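PDB 2Q09: imidazolonepropionase from Unidentified, which catalyses the hydrolytic cleavage of the carbon-nitrogen bond of imidazolone-5-propanoate to give N-formimidoyl-L-glutamate, the third step of histidine degradation. Local coordinates for residues L358-Q361 with E362-Q366; Q366-V369 with G370-A373; A346-V350 with T351-A355. All coordinates share one frame; numbering follows the deposited sequence.

Contact 1. Residues L358-Q361 with E362-Q366; sequences LGEQ and EQLGQ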
loop_
_atom_site.group_PDB
_atom_site.type_symbol
_atom_site.label_atom_id
_atom_site.label_comp_id
_atom_site.label_asym_id
_atom_site.label_seq_id
_atom_site.Cartn_x
_atom_site.Cartn_y
_atom_site.Cartn_z
ATOM N N LEU A 358 -6.513 -4.388 0.502
ATOM C CA LEU A 358 -7.257 -3.269 -0.068
ATOM C C LEU A 358 -8.687 -3.686 -0.393
ATOM O O LEU A 358 -9.426 -2.931 -1.021
ATOM C CB LEU A 358 -6.564 -2.762 -1.341
ATOM C CG LEU A 358 -5.121 -2.261 -1.194
ATOM C CD1 LEU A 358 -4.588 -1.789 -2.532
ATOM C CD2 LEU A 358 -5.075 -1.128 -0.173
ATOM N N GLY A 359 -9.059 -4.887 0.038
ATOM C CA GLY A 359 -10.397 -5.402 -0.204
ATOM C C GLY A 359 -10.648 -5.781 -1.650
ATOM O O GLY A 359 -11.799 -5.859 -2.088
ATOM N N GLU A 360 -9.577 -6.027 -2.395
ATOM C CA GLU A 360 -9.693 -6.388 -3.802
ATOM C C GLU A 360 -9.309 -7.841 -4.095
ATOM O O GLU A 360 -8.984 -8.180 -5.235
ATOM C CB GLU A 360 -8.815 -5.460 -4.642
ATOM C CG GLU A 360 -9.232 -3.992 -4.624
ATOM C CD GLU A 360 -10.581 -3.754 -5.280
ATOM O OE1 GLU A 360 -10.827 -4.331 -6.360
ATOM O OE2 GLU A 360 -11.387 -2.982 -4.723
ATOM N N GLN A 361 -9.348 -8.693 -3.074
ATOM C CA GLN A 361 -8.976 -10.097 -3.239
ATOM C C GLN A 361 -9.669 -10.799 -4.411
ATOM O O GLN A 361 -9.083 -11.686 -5.036
ATOM C CB GLN A 361 -9.256 -10.881 -1.948
ATOM C CG GLN A 361 -10.709 -10.823 -1.484
ATOM C CD GLN A 361 -10.989 -9.630 -0.590
ATOM O OE1 GLN A 361 -10.354 -8.585 -0.708
ATOM N NE2 GLN A 361 -11.955 -9.779 0.304
ATOM N N GLU A 362 -10.905 -10.410 -4.707
ATOM C CA GLU A 362 -11.655 -11.044 -5.791
ATOM C C GLU A 362 -11.366 -10.471 -7.177
ATOM O O GLU A 362 -11.703 -11.090 -8.188
ATOM C CB GLU A 362 -13.166 -10.941 -5.524
ATOM C CG GLU A 362 -13.636 -11.611 -4.238
ATOM C CD GLU A 362 -15.151 -11.639 -4.103
ATOM O OE1 GLU A 362 -15.772 -10.558 -4.047
ATOM O OE2 GLU A 362 -15.719 -12.750 -4.057
ATOM N N GLN A 363 -10.731 -9.304 -7.231
ATOM C CA GLN A 363 -10.472 -8.638 -8.506
ATOM C C GLN A 363 -9.025 -8.530 -8.988
ATOM O O GLN A 363 -8.779 -8.466 -10.191
ATOM C CB GLN A 363 -11.036 -7.219 -8.451
ATOM C CG GLN A 363 -12.491 -7.126 -8.062
ATOM C CD GLN A 363 -13.409 -7.634 -9.147
ATOM O OE1 GLN A 363 -13.243 -7.302 -10.320
ATOM N NE2 GLN A 363 -14.393 -8.436 -8.763
ATOM N N LEU A 364 -8.079 -8.497 -8.053
ATOM C CA LEU A 364 -6.664 -8.329 -8.390
ATOM C C LEU A 364 -5.704 -9.240 -7.636
ATOM O O LEU A 364 -6.085 -9.907 -6.676
ATOM C CB LEU A 364 -6.260 -6.881 -8.104
ATOM C CG LEU A 364 -6.989 -5.765 -8.857
ATOM C CD1 LEU A 364 -6.807 -4.432 -8.137
ATOM C CD2 LEU A 364 -6.443 -5.696 -10.266
ATOM N N GLY A 365 -4.453 -9.257 -8.085
ATOM C CA GLY A 365 -3.438 -10.038 -7.409
ATOM C C GLY A 365 -3.128 -11.433 -7.907
ATOM O O GLY A 365 -2.168 -12.046 -7.422
ATOM N N GLN A 366 -3.920 -11.944 -8.850
ATOM C CA GLN A 366 -3.687 -13.288 -9.378
ATOM C C GLN A 366 -3.995 -13.351 -10.867
ATOM O O GLN A 366 -4.843 -12.615 -11.364
ATOM C CB GLN A 366 -4.574 -14.303 -8.661
ATOM C CG GLN A 366 -4.448 -14.312 -7.150
ATOM C CD GLN A 366 -5.411 -15.286 -6.509
ATOM O OE1 GLN A 366 -5.390 -16.484 -6.807
ATOM N NE2 GLN A 366 -6.267 -14.781 -5.628
HETATM O O HOH W 1 -12.608 -8.238 -3.536
HETATM O O HOH W 2 -6.515 -11.973 -5.033
#
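The contact is the tight turn that follows the Schellman motif closing helix 352-357, and it is organised round one carbonyl, Glu360 O, which faces the backbone of Gln363 and Leu364. Gly359 is the C-prime residue of that motif: its positive phi turns the chain off the helix, and Glu360 N bonds back to Ala355 O. Two donors grip Glu360 O. Leu364 N lies 3.0 Å from Glu360 O and almost in line with the carbonyl bond (C=O...N angle 170°), whereas Gln363 N, 2.9 Å from Glu360 O, arrives from above the carbonyl plane, 54° out of it. Side chains add to this backbone frame. The Glu360 chain bends at chi2 (-66°), which lays its carboxylate beside the aliphatic root of Gln363, with Glu360 OE1 3.6 Å from Gln363 CB. The other oxygen, OE2, forms a salt bridge with Lys170, and the amide oxygen of Gln363 bonds to Arg38, so the two polar ends have different partners outside the turn. Nearer the barrel, Leu364 CD1 reaches Glu360 CB at 4.2 Å, and this buried side chain also packs on Thr137 and Arg168. Two waters bridge further polar atoms: one joins Gly359 O to Glu362 N. A second is held by three groups, donating to the carbonyl oxygens of Gln361 and Leu364 and accepting from the side-chain amide of Gln366, whose OE1 is bound by Arg368 and Ser19. That water lies 2.6 Å from Gln361 O, and Gln366 NE2 stands 2.9 Å from the same water.

Contact 2. Residues Q366-V369 with G370-A373; sequences QLRV and GMLA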
loop_
_atom_site.group_PDB
_atom_site.type_symbol
_atom_site.label_atom_id
_atom_site.label_comp_id
_atom_site.label_asym_id
_atom_site.label_seq_id
_atom_site.Cartn_x
_atom_site.Cartn_y
_atom_site.Cartn_z
ATOM N N GLN A 366 -3.920 -11.944 -8.850
ATOM C CA GLN A 366 -3.687 -13.288 -9.378
ATOM C C GLN A 366 -3.995 -13.351 -10.867
ATOM O O GLN A 366 -4.843 -12.615 -11.364
ATOM C CB GLN A 366 -4.574 -14.303 -8.661
ATOM C CG GLN A 366 -4.448 -14.312 -7.150
ATOM C CD GLN A 366 -5.411 -15.286 -6.509
ATOM O OE1 GLN A 366 -5.390 -16.484 -6.807
ATOM N NE2 GLN A 366 -6.267 -14.781 -5.628
ATOM N N LEU A 367 -3.302 -14.233 -11.579
ATOM C CA LEU A 367 -3.548 -14.396 -13.004
ATOM C C LEU A 367 -4.581 -15.511 -13.138
ATOM O O LEU A 367 -4.250 -16.672 -13.390
ATOM C CB LEU A 367 -2.259 -14.760 -13.759
ATOM C CG LEU A 367 -1.097 -13.755 -13.718
ATOM C CD1 LEU A 367 -0.031 -14.200 -14.713
ATOM C CD2 LEU A 367 -1.576 -12.355 -14.072
ATOM N N ARG A 368 -5.840 -15.145 -12.922
ATOM C CA ARG A 368 -6.953 -16.078 -13.028
ATOM C C ARG A 368 -8.004 -15.529 -13.974
ATOM O O ARG A 368 -8.224 -14.322 -14.043
ATOM C CB ARG A 368 -7.652 -16.261 -11.690
ATOM C CG ARG A 368 -6.869 -16.877 -10.575
ATOM C CD ARG A 368 -7.868 -17.247 -9.502
ATOM N NE ARG A 368 -7.258 -17.833 -8.321
ATOM C CZ ARG A 368 -7.807 -18.818 -7.624
ATOM N NH1 ARG A 368 -8.972 -19.326 -8.008
ATOM N NH2 ARG A 368 -7.202 -19.293 -6.549
ATOM N N VAL A 369 -8.685 -16.427 -14.672
ATOM C CA VAL A 369 -9.748 -16.014 -15.573
ATOM C C VAL A 369 -10.830 -15.336 -14.749
ATOM O O VAL A 369 -11.191 -15.807 -13.679
ATOM C CB VAL A 369 -10.338 -17.231 -16.316
ATOM C CG1 VAL A 369 -11.756 -16.930 -16.793
ATOM C CG2 VAL A 369 -9.452 -17.576 -17.495
ATOM N N GLY A 370 -11.330 -14.212 -15.242
ATOM C CA GLY A 370 -12.368 -13.495 -14.523
ATOM C C GLY A 370 -11.879 -12.290 -13.732
ATOM O O GLY A 370 -12.662 -11.391 -13.421
HETATM N N MSE A 371 -10.592 -12.257 -13.396
HETATM C CA MSE A 371 -10.049 -11.124 -12.647
HETATM C C MSE A 371 -9.557 -10.034 -13.595
HETATM O O MSE A 371 -9.369 -10.285 -14.784
HETATM C CB MSE A 371 -8.920 -11.590 -11.725
HETATM C CG MSE A 371 -9.421 -12.491 -10.610
HETATM SE SE MSE A 371 -8.059 -12.878 -9.284
HETATM C CE MSE A 371 -8.356 -11.398 -8.113
ATOM N N LEU A 372 -9.345 -8.829 -13.069
ATOM C CA LEU A 372 -8.897 -7.712 -13.895
ATOM C C LEU A 372 -7.567 -7.996 -14.574
ATOM O O LEU A 372 -6.691 -8.662 -14.004
ATOM C CB LEU A 372 -8.811 -6.436 -13.052
ATOM C CG LEU A 372 -10.168 -5.943 -12.527
ATOM C CD1 LEU A 372 -9.958 -4.884 -11.449
ATOM C CD2 LEU A 372 -11.005 -5.390 -13.686
ATOM N N ALA A 373 -7.415 -7.483 -15.792
ATOM C CA ALA A 373 -6.204 -7.704 -16.568
ATOM C C ALA A 373 -5.075 -6.735 -16.220
ATOM O O ALA A 373 -4.703 -5.883 -17.034
ATOM C CB ALA A 373 -6.518 -7.626 -18.064
HETATM O O HOH W 3 -5.789 -9.919 -11.418
#
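Met371, present as selenomethionine, swings its side chain back across the turn to Gln366 and Arg368. With CG beside the backbone N (chi1 -67°) and chi2 extended, SE comes to 3.8 Å from Gln366 CB, and the bend at chi3 then turns the terminal CE; the same selenium lies 4.2 Å from Arg368 CB, so the aliphatic roots of both residues meet it. Beyond those roots, Gln366 and Arg368 reach out alongside each other and join at their polar ends. Arg368 NE donates to Gln366 OE1 at 2.8 Å, coming from above the amide carbonyl plane (50° out of it), and a weak second bond from NH2 reaches the same oxygen. Ser19 N also donates to OE1, so this oxygen is held from the N-terminal part of the chain as well. The backbone makes the return possible: Arg368 to Met371 form a type II beta turn, with Met371 N 3.2 Å from Arg368 O. Gly370 occupies the third position at phi 101°, where a CB would collide with Val369 O. Just before the beta turn, Leu367 centres an inverse gamma turn, and a water bridges Gln366 O and Leu372 O. In the fold, Gly370 and Met371 bond through their backbones to Ile39 of strand 38-44, Leu367 packs on Val64 and Pro66 of strand 63-73, and the chain continues into strand 375-378.

Contact 3. Residues A346-V350 with T351-A355; sequences AMAGV and TRHAA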
loop_
_atom_site.group_PDB
_atom_site.type_symbol
_atom_site.label_atom_id
_atom_site.label_comp_id
_atom_site.label_asym_id
_atom_site.label_seq_id
_atom_site.Cartn_x
_atom_site.Cartn_y
_atom_site.Cartn_z
ATOM N N ALA A 346 7.364 -12.485 -0.180
ATOM C CA ALA A 346 7.396 -11.072 -0.544
ATOM C C ALA A 346 6.540 -10.821 -1.783
ATOM O O ALA A 346 5.799 -9.849 -1.839
ATOM C CB ALA A 346 8.844 -10.624 -0.793
HETATM N N MSE A 347 6.642 -11.706 -2.773
HETATM C CA MSE A 347 5.867 -11.563 -4.002
HETATM C C MSE A 347 4.365 -11.677 -3.707
HETATM O O MSE A 347 3.560 -10.868 -4.177
HETATM C CB MSE A 347 6.303 -12.611 -5.035
HETATM C CG MSE A 347 5.634 -12.453 -6.393
HETATM SE SE MSE A 347 5.963 -10.708 -7.173
HETATM C CE MSE A 347 5.171 -11.057 -8.938
ATOM N N ALA A 348 3.986 -12.670 -2.912
ATOM C CA ALA A 348 2.580 -12.812 -2.554
ATOM C C ALA A 348 2.201 -11.575 -1.746
ATOM O O ALA A 348 1.055 -11.120 -1.785
ATOM C CB ALA A 348 2.367 -14.064 -1.720
ATOM N N GLY A 349 3.186 -11.033 -1.026
ATOM C CA GLY A 349 2.960 -9.854 -0.210
ATOM C C GLY A 349 2.606 -8.607 -1.006
ATOM O O GLY A 349 1.961 -7.705 -0.475
ATOM N N VAL A 350 3.028 -8.537 -2.269
ATOM C CA VAL A 350 2.721 -7.369 -3.095
ATOM C C VAL A 350 1.712 -7.688 -4.197
ATOM O O VAL A 350 1.499 -6.887 -5.112
ATOM C CB VAL A 350 3.997 -6.764 -3.732
ATOM C CG1 VAL A 350 4.973 -6.358 -2.622
ATOM C CG2 VAL A 350 4.644 -7.763 -4.689
ATOM N N THR A 351 1.110 -8.872 -4.125
ATOM C CA THR A 351 0.096 -9.250 -5.097
ATOM C C THR A 351 -1.155 -9.711 -4.364
ATOM O O THR A 351 -1.980 -8.893 -3.955
ATOM C CB THR A 351 0.581 -10.380 -6.051
ATOM O OG1 THR A 351 1.076 -11.494 -5.294
ATOM C CG2 THR A 351 1.689 -9.850 -6.974
ATOM N N ARG A 352 -1.265 -11.024 -4.187
ATOM C CA ARG A 352 -2.390 -11.660 -3.510
ATOM C C ARG A 352 -2.784 -11.016 -2.178
ATOM O O ARG A 352 -3.935 -10.610 -1.981
ATOM C CB ARG A 352 -2.038 -13.137 -3.281
ATOM C CG ARG A 352 -3.215 -14.060 -3.175
ATOM C CD ARG A 352 -2.823 -15.491 -3.514
ATOM N NE ARG A 352 -1.987 -16.119 -2.493
ATOM C CZ ARG A 352 -0.809 -16.680 -2.743
ATOM N NH1 ARG A 352 -0.323 -16.689 -3.975
ATOM N NH2 ARG A 352 -0.119 -17.246 -1.760
ATOM N N HIS A 353 -1.828 -10.930 -1.261
ATOM C CA HIS A 353 -2.089 -10.374 0.058
ATOM C C HIS A 353 -2.296 -8.866 0.050
ATOM O O HIS A 353 -3.090 -8.347 0.830
ATOM C CB HIS A 353 -0.955 -10.789 0.995
ATOM C CG HIS A 353 -0.767 -12.276 1.054
ATOM N ND1 HIS A 353 0.457 -12.872 1.277
ATOM C CD2 HIS A 353 -1.653 -13.287 0.881
ATOM C CE1 HIS A 353 0.316 -14.188 1.235
ATOM N NE2 HIS A 353 -0.953 -14.464 0.997
ATOM N N ALA A 354 -1.592 -8.168 -0.835
ATOM C CA ALA A 354 -1.740 -6.719 -0.944
ATOM C C ALA A 354 -3.143 -6.422 -1.460
ATOM O O ALA A 354 -3.790 -5.475 -1.018
ATOM C CB ALA A 354 -0.698 -6.142 -1.906
ATOM N N ALA A 355 -3.607 -7.230 -2.410
ATOM C CA ALA A 355 -4.941 -7.046 -2.971
ATOM C C ALA A 355 -5.983 -7.179 -1.861
ATOM O O ALA A 355 -6.895 -6.360 -1.754
ATOM C CB ALA A 355 -5.204 -8.079 -4.063
#
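Thr351 turns its hydroxyl back onto Met347 O at the junction between helix 343-349 and helix 352-357. OG1 donates to Met347 O at 2.8 Å, reaching it because chi1 (53°) sets the hydroxyl between the residue's own backbone N and carbonyl carbon. Val350 N approaches Met347 O from the opposite face of the carbonyl plane, giving this last-turn oxygen two donors. Ala348 O is gripped in the same two-sided way: Thr351 N, 3.2 Å from Ala348 O, stands far above the carbonyl plane (75° out of it), and His353 N, 2.9 Å from Ala348 O, comes from the other face. The two carbonyls near the end of the first helix are thus met by Val350 N, by the N-H and hydroxyl of the N-cap residue Thr351, and by His353 N from the second helix. The methyl of Thr351 also stays on the Met347 side, with CG2 4.2 Å from CE of this selenomethionine. A valine here would keep a branched side chain but lose the hydroxyl, and Met347 O would probably be left without its donor on that face.

Round this polar core lies a shell of methyl contacts. Ala348 CB sits 3.6 Å from His353 CE1 and also lies over one face of the Arg352 guanidinium, offset toward its rim. Arg352 is held there by its bond from NH1 to Leu17 O. Ala354 CB meets Gly349 O at 3.4 Å. Further out, Val350 and Met347 pack against Met332 of helix 328-339, while Ala354 leans on Ile69 of strand 63-73, its side chain about 9 Å from that of the iron ligand His72. Backbone bonds of Gly349 with Val314 and of Val350 with Ile69 tie the junction to strands 312-314 and 63-73 of the barrel.

In the fold
Along the chain, contact 3 comes first, at the break between helices 343-349 and 352-357; contact 1 follows as the turn off the second helix, and contact 2 begins at Gln366, where contact 1 ends. Contact 1 lies between the others: its centre is about 9 Å from that of contact 2 and about 10 Å from that of contact 3, which are themselves about 15 Å apart. The loop folds back on itself, Gln363 O lying 3.0 Å from Leu372 N, a probable hydrogen bond. The series therefore leads from the buried helices of the TIM-barrel-type domain, which carries the iron site, to the smaller sheet containing strand 38-44, linking the two.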